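Local coordinates for DUF871 domain-containing protein (Enterococcus faecalis, PDB 2P0O) that is of unknown function but probably acts on 6-phosphorylated N-acetylmuramyl sugars, combining a TIM barrel with a cyclophilin-like domain, at residues Glu228-Gln233 against Ile363-Phe367; Ala120-Leu125 against Lys163-Leu167; Leu244-Ser250 against Thr336-Asp342. All coordinates share one frame; numbering follows the deposited sequence.

Contact 1 of 3, residues Glu228-Gln233 against Ile363-Phe367; sequences ERTMAQ and IENEF
R229 swings CG away from its backbone N (chi1 -171°) and runs straight out to its guanidinium, where I363 meets it. I363 points CG2 away from its own N, into the groove between R229 O and A232 CB. Its other branch, CG1-CD1, reaches out to the guanidinium. CD1 lies over one face of that group, off centre toward the rim, 3.7 Å from R229 NH2. The same methyl also touches the amide of Q233, at 3.5 Å from Q233 NE2.

A232 sits in the middle of the contact. Its CB is only 3.5 Å from I363 CG2, which is tight, and 3.6 Å from F367 CB. The F367 ring meets the backbone of A232 obliquely.

E364 bends at chi2 (99°), which lays its carboxylate alongside R229 CB. The charged groups do not touch: R229 NE is 5.4 Å from E364 OE1. Two waters link the helices. One joins the backbone N of R229 to E364 OE2 (water to OE2 3.1 Å). The other lies 2.9 Å from E364 OE1 and is held weakly by R229 NE.

The axes of segments 228-233 and 363-367 approach to 8.5 Å at 43°. This packs helix 228-240, which follows the last barrel strand, against the C-terminal helix 363-370. The guanidinium has its salt bridges elsewhere, with D342 and E246. Q233 NE2 bonds to L244 O and D342 OD1, while Q233 OE1 bonds to N202. The direct contact is therefore mainly apolar. Water carries the polar link to E364, and the polar ends beside I363 find their partners outside the two segments.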
# COMPACT_ATOMS: atom_id res chain seq x y z
N GLU A 228 10.12 7.11 -6.52
CA GLU A 228 10.86 6.03 -7.18
C GLU A 228 11.35 4.95 -6.20
O GLU A 228 11.32 3.76 -6.51
CB GLU A 228 12.04 6.62 -7.98
CG GLU A 228 11.62 7.56 -9.12
CD GLU A 228 11.40 6.83 -10.45
OE1 GLU A 228 11.58 5.58 -10.51
OE2 GLU A 228 11.04 7.51 -11.46
N ARG A 229 11.80 5.38 -5.02
CA ARG A 229 12.31 4.50 -3.99
C ARG A 229 11.24 3.51 -3.54
O ARG A 229 11.49 2.30 -3.33
CB ARG A 229 12.74 5.35 -2.79
CG ARG A 229 13.49 4.56 -1.71
CD ARG A 229 13.79 5.45 -0.50
NE ARG A 229 14.69 4.77 0.43
CZ ARG A 229 14.32 3.87 1.35
NH1 ARG A 229 13.04 3.52 1.50
NH2 ARG A 229 15.24 3.32 2.11
N THR A 230 10.04 4.06 -3.34
CA THR A 230 8.92 3.29 -2.87
C THR A 230 8.42 2.35 -3.97
O THR A 230 8.09 1.20 -3.70
CB THR A 230 7.82 4.24 -2.32
OG1 THR A 230 8.39 4.99 -1.25
CG2 THR A 230 6.62 3.47 -1.80
N MSE A 231 8.35 2.86 -5.20
CA MSE A 231 8.07 2.00 -6.37
C MSE A 231 8.99 0.77 -6.44
O MSE A 231 8.54 -0.36 -6.72
CB MSE A 231 8.20 2.81 -7.67
CG MSE A 231 7.17 3.90 -7.76
SE MSE A 231 7.34 5.05 -9.33
CE MSE A 231 6.87 3.75 -10.70
N ALA A 232 10.27 1.01 -6.19
CA ALA A 232 11.31 -0.02 -6.23
C ALA A 232 11.06 -1.07 -5.18
O ALA A 232 11.31 -2.25 -5.42
CB ALA A 232 12.68 0.59 -6.05
N GLN A 233 10.56 -0.64 -4.01
CA GLN A 233 10.25 -1.57 -2.93
C GLN A 233 9.05 -2.44 -3.32
O GLN A 233 9.11 -3.67 -3.15
CB GLN A 233 10.05 -0.85 -1.59
CG GLN A 233 11.38 -0.39 -0.99
CD GLN A 233 11.23 0.34 0.34
OE1 GLN A 233 10.41 1.25 0.47
NE2 GLN A 233 12.03 -0.04 1.32
N ILE A 363 18.46 1.73 -3.36
CA ILE A 363 17.25 0.96 -3.62
C ILE A 363 16.80 1.07 -5.09
O ILE A 363 16.49 0.07 -5.73
CB ILE A 363 16.12 1.32 -2.64
CG1 ILE A 363 16.21 0.43 -1.38
CG2 ILE A 363 14.70 1.12 -3.30
CD1 ILE A 363 15.07 0.62 -0.39
N GLU A 364 16.81 2.30 -5.63
CA GLU A 364 16.42 2.51 -7.02
C GLU A 364 17.26 1.73 -8.04
O GLU A 364 16.69 1.07 -8.91
CB GLU A 364 16.38 4.00 -7.35
CG GLU A 364 15.34 4.78 -6.52
CD GLU A 364 15.92 5.52 -5.30
OE1 GLU A 364 16.73 4.91 -4.53
OE2 GLU A 364 15.56 6.73 -5.14
N ASN A 365 18.58 1.80 -7.94
CA ASN A 365 19.42 1.03 -8.87
C ASN A 365 19.41 -0.46 -8.60
O ASN A 365 19.62 -1.26 -9.51
CB ASN A 365 20.86 1.54 -8.95
CG ASN A 365 21.64 0.91 -10.12
OD1 ASN A 365 21.10 0.73 -11.21
ND2 ASN A 365 22.89 0.56 -9.88
N GLU A 366 19.15 -0.84 -7.36
CA GLU A 366 19.08 -2.24 -7.03
C GLU A 366 17.86 -2.85 -7.75
O GLU A 366 17.96 -3.93 -8.33
CB GLU A 366 18.98 -2.39 -5.52
CG GLU A 366 19.81 -3.47 -4.94
CD GLU A 366 21.29 -3.37 -5.28
OE1 GLU A 366 22.00 -2.43 -4.82
OE2 GLU A 366 21.73 -4.25 -6.01
N PHE A 367 16.72 -2.14 -7.74
CA PHE A 367 15.55 -2.60 -8.51
C PHE A 367 15.78 -2.54 -10.03
O PHE A 367 15.32 -3.44 -10.74
CB PHE A 367 14.27 -1.85 -8.15
CG PHE A 367 13.05 -2.37 -8.90
CD1 PHE A 367 12.62 -3.68 -8.74
CD2 PHE A 367 12.37 -1.55 -9.80
CE1 PHE A 367 11.54 -4.17 -9.46
CE2 PHE A 367 11.28 -2.04 -10.52
CZ PHE A 367 10.87 -3.36 -10.35
O HOH W 1 13.03 8.37 -4.44
O HOH W 2 17.09 5.01 -1.65

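Contact 2 of 3, residues Ala120-Leu125 against Lys163-Leu167; sequences ASTITL and KNRWL
W166 brings the edge of its indole to the backbone of I123, and A120 and I123 pack on L167 beside it. CG of W166 is anti to the backbone N (chi1 178°), which sends the ring out from helix 157-169 toward the loop. Its CH2 corner comes to 3.2 Å from I123 O, near the ring plane. L125 N is also at the edge, in plane, 3.8 Å from W166 CZ2. I123 CG2 passes W166 CZ3 at 4.0 Å and touches L167 CD2 at 3.7 Å. A120 CB meets the other methyl, L167 CD1, at 3.8 Å.

Bends at chi2 and chi3 lay K163 CD against A120 O and carry NZ on to a water. This water accepts from K163 NZ and donates to A120 O and I123 O, each bond 2.7 Å.

The loop joins barrel strand 115-119 to helix 125-133. T124 is the N-cap of that helix, its OG1 bonding weakly to E126 N. A120 is backbone-bonded to W144 of strand 141-144. The contact thus packs this loop on helix 157-169. Aliphatic groups and the indole edge pack together, while one lysine-bound water bridges two loop carbonyls. The ammonium probably polarises that water.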
# COMPACT_ATOMS: atom_id res chain seq x y z
N ALA A 120 -17.53 3.20 3.43
CA ALA A 120 -17.33 2.27 4.55
C ALA A 120 -17.80 2.82 5.90
O ALA A 120 -18.38 2.08 6.70
CB ALA A 120 -15.88 1.82 4.62
N SER A 121 -17.62 4.12 6.12
CA SER A 121 -17.94 4.78 7.39
C SER A 121 -19.41 5.13 7.60
O SER A 121 -19.84 5.27 8.74
CB SER A 121 -17.14 6.07 7.51
OG SER A 121 -15.78 5.81 7.22
N THR A 122 -20.17 5.32 6.53
CA THR A 122 -21.56 5.77 6.69
C THR A 122 -22.59 4.70 6.37
O THR A 122 -23.77 4.86 6.70
CB THR A 122 -21.91 6.97 5.79
OG1 THR A 122 -21.89 6.55 4.40
CG2 THR A 122 -20.95 8.15 6.02
N ILE A 123 -22.16 3.63 5.68
CA ILE A 123 -23.12 2.61 5.30
C ILE A 123 -23.75 2.04 6.57
O ILE A 123 -23.04 1.68 7.52
CB ILE A 123 -22.54 1.50 4.35
CG1 ILE A 123 -23.65 0.61 3.77
CG2 ILE A 123 -21.53 0.62 5.05
CD1 ILE A 123 -24.50 1.23 2.67
N THR A 124 -25.08 2.02 6.60
CA THR A 124 -25.83 1.51 7.75
C THR A 124 -26.33 0.10 7.48
O THR A 124 -26.46 -0.31 6.32
CB THR A 124 -27.07 2.39 8.07
OG1 THR A 124 -28.04 2.24 7.04
CG2 THR A 124 -26.69 3.88 8.22
N LEU A 125 -26.65 -0.63 8.55
CA LEU A 125 -27.27 -1.95 8.45
C LEU A 125 -28.60 -1.93 7.68
O LEU A 125 -29.00 -2.93 7.07
CB LEU A 125 -27.46 -2.56 9.84
CG LEU A 125 -27.41 -4.10 9.97
CD1 LEU A 125 -26.82 -4.50 11.33
CD2 LEU A 125 -28.78 -4.79 9.75
N LYS A 163 -14.96 -2.08 12.07
CA LYS A 163 -15.80 -1.77 10.92
C LYS A 163 -15.64 -2.83 9.84
O LYS A 163 -16.63 -3.34 9.31
CB LYS A 163 -15.44 -0.37 10.39
CG LYS A 163 -16.31 0.18 9.26
CD LYS A 163 -17.78 0.32 9.64
CE LYS A 163 -18.06 1.56 10.44
NZ LYS A 163 -19.49 1.52 10.85
N ASN A 164 -14.40 -3.17 9.52
CA ASN A 164 -14.11 -4.10 8.44
C ASN A 164 -14.69 -5.50 8.68
O ASN A 164 -15.23 -6.12 7.75
CB ASN A 164 -12.60 -4.15 8.15
CG ASN A 164 -12.05 -2.81 7.66
OD1 ASN A 164 -12.80 -1.92 7.24
ND2 ASN A 164 -10.73 -2.67 7.74
N ARG A 165 -14.59 -5.98 9.92
CA ARG A 165 -15.13 -7.29 10.28
C ARG A 165 -16.63 -7.34 10.03
O ARG A 165 -17.13 -8.27 9.43
CB ARG A 165 -14.83 -7.61 11.74
CG ARG A 165 -13.87 -8.77 11.92
CD ARG A 165 -13.62 -9.18 13.40
NE ARG A 165 -14.77 -8.97 14.28
CZ ARG A 165 -15.72 -9.88 14.54
NH1 ARG A 165 -15.67 -11.09 13.98
NH2 ARG A 165 -16.71 -9.57 15.36
N TRP A 166 -17.31 -6.30 10.50
CA TRP A 166 -18.73 -6.08 10.26
C TRP A 166 -19.02 -6.05 8.77
O TRP A 166 -19.85 -6.83 8.29
CB TRP A 166 -19.15 -4.76 10.91
CG TRP A 166 -20.58 -4.36 10.72
CD1 TRP A 166 -21.69 -4.95 11.29
CD2 TRP A 166 -21.08 -3.24 9.96
NE1 TRP A 166 -22.84 -4.28 10.91
CE2 TRP A 166 -22.49 -3.22 10.10
CE3 TRP A 166 -20.47 -2.25 9.18
CZ2 TRP A 166 -23.29 -2.26 9.48
CZ3 TRP A 166 -21.26 -1.30 8.56
CH2 TRP A 166 -22.66 -1.31 8.71
N LEU A 167 -18.33 -5.18 8.04
CA LEU A 167 -18.50 -5.09 6.58
C LEU A 167 -18.37 -6.45 5.92
O LEU A 167 -19.23 -6.83 5.13
CB LEU A 167 -17.53 -4.06 5.95
CG LEU A 167 -17.74 -2.59 6.33
CD1 LEU A 167 -16.52 -1.71 6.00
CD2 LEU A 167 -19.01 -1.98 5.75
O HOH W 3 -20.48 2.03 8.38

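Contact 3 of 3, residues Leu244-Ser250 against Thr336-Asp342; sequences LLEVAPS and TRIIDKD. Unlike the reference sequence in segment 336-342: D340 (reference Glu).
E246 and I339 make a nearly straight bond: I339 N donates to E246 O at 2.9 Å, with 177° at the hydrogen. A248 N donates to R337 O, also at 2.9 Å. Between them V247 and I338 form a single antiparallel bridge, a non-hydrogen-bonded pair. T336 holds OG1 anti to its N (chi1 175°), and the hydroxyl donates to A248 O at 2.6 Å. The side chains of T336 and V247 cross at about a right angle, with T336 CG2 3.7 Å from V247 CB. I339 CG1 packs on E246 CB at 3.7 Å. D342 OD2 takes E246 N at 2.9 Å with its anti lone pair.

The bridge ties the end of strand 242-247, at the edge of a mixed sheet, to the chain just after strand 332-337, at the edge of an antiparallel sheet. Both lie in the C-terminal domain, whose family is classed as cyclophilin-like. L245 and V247 are also backbone-bonded to strand 354-359.

The carboxylates of E246 and D342 stay apart, with E246 OE1 5.0 Å from D342 OD2. R229 makes salt bridges to both and probably offsets their like charge. E246 OE2 also accepts I363 N. S250 OG bonds to I335 O and R337 NH2 to V302 O.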
# COMPACT_ATOMS: atom_id res chain seq x y z
N LEU A 244 12.85 -5.27 0.63
CA LEU A 244 14.08 -4.58 0.32
C LEU A 244 14.23 -3.42 1.28
O LEU A 244 13.35 -2.54 1.33
CB LEU A 244 14.03 -4.10 -1.13
CG LEU A 244 15.24 -3.39 -1.74
CD1 LEU A 244 16.44 -4.35 -1.82
CD2 LEU A 244 14.95 -2.77 -3.10
N LEU A 245 15.34 -3.38 2.01
CA LEU A 245 15.56 -2.33 3.02
C LEU A 245 16.96 -1.78 2.92
O LEU A 245 17.88 -2.49 2.51
CB LEU A 245 15.33 -2.87 4.46
CG LEU A 245 14.09 -3.66 4.86
CD1 LEU A 245 14.28 -5.13 4.45
CD2 LEU A 245 13.79 -3.58 6.38
N GLU A 246 17.13 -0.51 3.30
CA GLU A 246 18.44 0.16 3.32
C GLU A 246 19.05 0.23 4.72
O GLU A 246 18.34 0.26 5.72
CB GLU A 246 18.33 1.58 2.74
CG GLU A 246 18.44 1.63 1.24
CD GLU A 246 18.23 3.03 0.64
OE1 GLU A 246 18.08 4.04 1.39
OE2 GLU A 246 18.25 3.13 -0.61
N VAL A 247 20.38 0.25 4.77
CA VAL A 247 21.09 0.35 6.03
C VAL A 247 22.00 1.55 5.97
O VAL A 247 22.39 1.97 4.87
CB VAL A 247 21.94 -0.95 6.36
CG1 VAL A 247 21.04 -2.13 6.58
CG2 VAL A 247 23.05 -1.25 5.27
N ALA A 248 22.34 2.10 7.14
CA ALA A 248 23.26 3.24 7.22
C ALA A 248 24.65 2.83 6.76
O ALA A 248 25.03 1.68 6.92
CB ALA A 248 23.33 3.79 8.67
N PRO A 249 25.45 3.79 6.22
CA PRO A 249 26.87 3.50 5.94
C PRO A 249 27.59 3.00 7.19
O PRO A 249 27.26 3.41 8.29
CB PRO A 249 27.43 4.89 5.54
CG PRO A 249 26.22 5.62 4.98
CD PRO A 249 25.10 5.19 5.89
N SER A 250 28.55 2.10 7.02
CA SER A 250 29.37 1.62 8.13
C SER A 250 30.77 1.30 7.67
O SER A 250 31.00 0.97 6.52
CB SER A 250 28.76 0.37 8.76
OG SER A 250 29.68 -0.23 9.66
N THR A 336 25.55 -2.18 11.51
CA THR A 336 24.90 -0.99 10.97
C THR A 336 23.47 -1.03 11.50
O THR A 336 23.15 -1.85 12.37
CB THR A 336 25.01 -0.93 9.42
OG1 THR A 336 24.28 0.17 8.93
CG2 THR A 336 24.45 -2.19 8.75
N ARG A 337 22.62 -0.16 10.95
CA ARG A 337 21.24 -0.03 11.37
C ARG A 337 20.33 0.19 10.17
O ARG A 337 20.68 0.97 9.29
CB ARG A 337 21.11 1.15 12.32
CG ARG A 337 19.81 1.09 13.15
CD ARG A 337 19.78 2.11 14.27
NE ARG A 337 18.48 2.03 14.92
CZ ARG A 337 17.95 2.97 15.71
NH1 ARG A 337 18.62 4.08 16.02
NH2 ARG A 337 16.73 2.77 16.20
N ILE A 338 19.15 -0.45 10.14
CA ILE A 338 18.13 -0.14 9.15
C ILE A 338 17.74 1.32 9.17
O ILE A 338 17.50 1.89 10.22
CB ILE A 338 16.80 -0.94 9.40
CG1 ILE A 338 17.08 -2.45 9.55
CG2 ILE A 338 15.75 -0.59 8.30
CD1 ILE A 338 17.65 -3.10 8.26
N ILE A 339 17.66 1.91 7.99
CA ILE A 339 17.27 3.31 7.79
C ILE A 339 15.92 3.60 8.45
O ILE A 339 15.00 2.77 8.37
CB ILE A 339 17.28 3.61 6.23
CG1 ILE A 339 18.73 3.74 5.73
CG2 ILE A 339 16.44 4.79 5.79
CD1 ILE A 339 19.67 4.44 6.67
N ASP A 340 15.81 4.74 9.11
CA ASP A 340 14.60 5.07 9.87
C ASP A 340 13.35 4.77 9.05
O ASP A 340 12.43 4.11 9.53
CB ASP A 340 14.61 6.55 10.29
CG ASP A 340 13.60 6.86 11.36
OD1 ASP A 340 12.69 6.04 11.58
OD2 ASP A 340 13.70 7.95 12.01
N LYS A 341 13.34 5.25 7.82
CA LYS A 341 12.21 5.13 6.91
C LYS A 341 11.84 3.67 6.59
O LYS A 341 10.68 3.38 6.27
CB LYS A 341 12.47 5.97 5.63
CG LYS A 341 11.71 5.53 4.34
CD LYS A 341 10.34 6.23 4.15
CE LYS A 341 9.91 6.25 2.67
NZ LYS A 341 8.69 7.16 2.37
N ASP A 342 12.78 2.74 6.68
CA ASP A 342 12.45 1.35 6.37
C ASP A 342 12.07 0.52 7.58
O ASP A 342 11.64 -0.63 7.46
CB ASP A 342 13.56 0.68 5.54
CG ASP A 342 13.63 1.22 4.13
OD1 ASP A 342 12.65 1.84 3.67
OD2 ASP A 342 14.68 1.06 3.46

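How the contacts relate
Contacts 1 and 3 are neighbours, with centres about 14 Å apart. Helix 228-240 leads directly into strand 242-247, and I363 CG1 packs on L244 CD2 at 3.9 Å. Contact 1 and its polar links to contact 3 lie where the barrel's last helix meets the C-terminal domain. Contact 2 lies on the opposite side of the chain's centre, about 36 Å from contact 1 between centres, and belongs to the barrel alone. All three are partly buried; contact 3 has the largest share of buried residues and is built on direct hydrogen bonds. Contacts 1 and 2 rely on side-chain packing with bridging water: contact 1 joins two helices, contact 2 a loop and a helix.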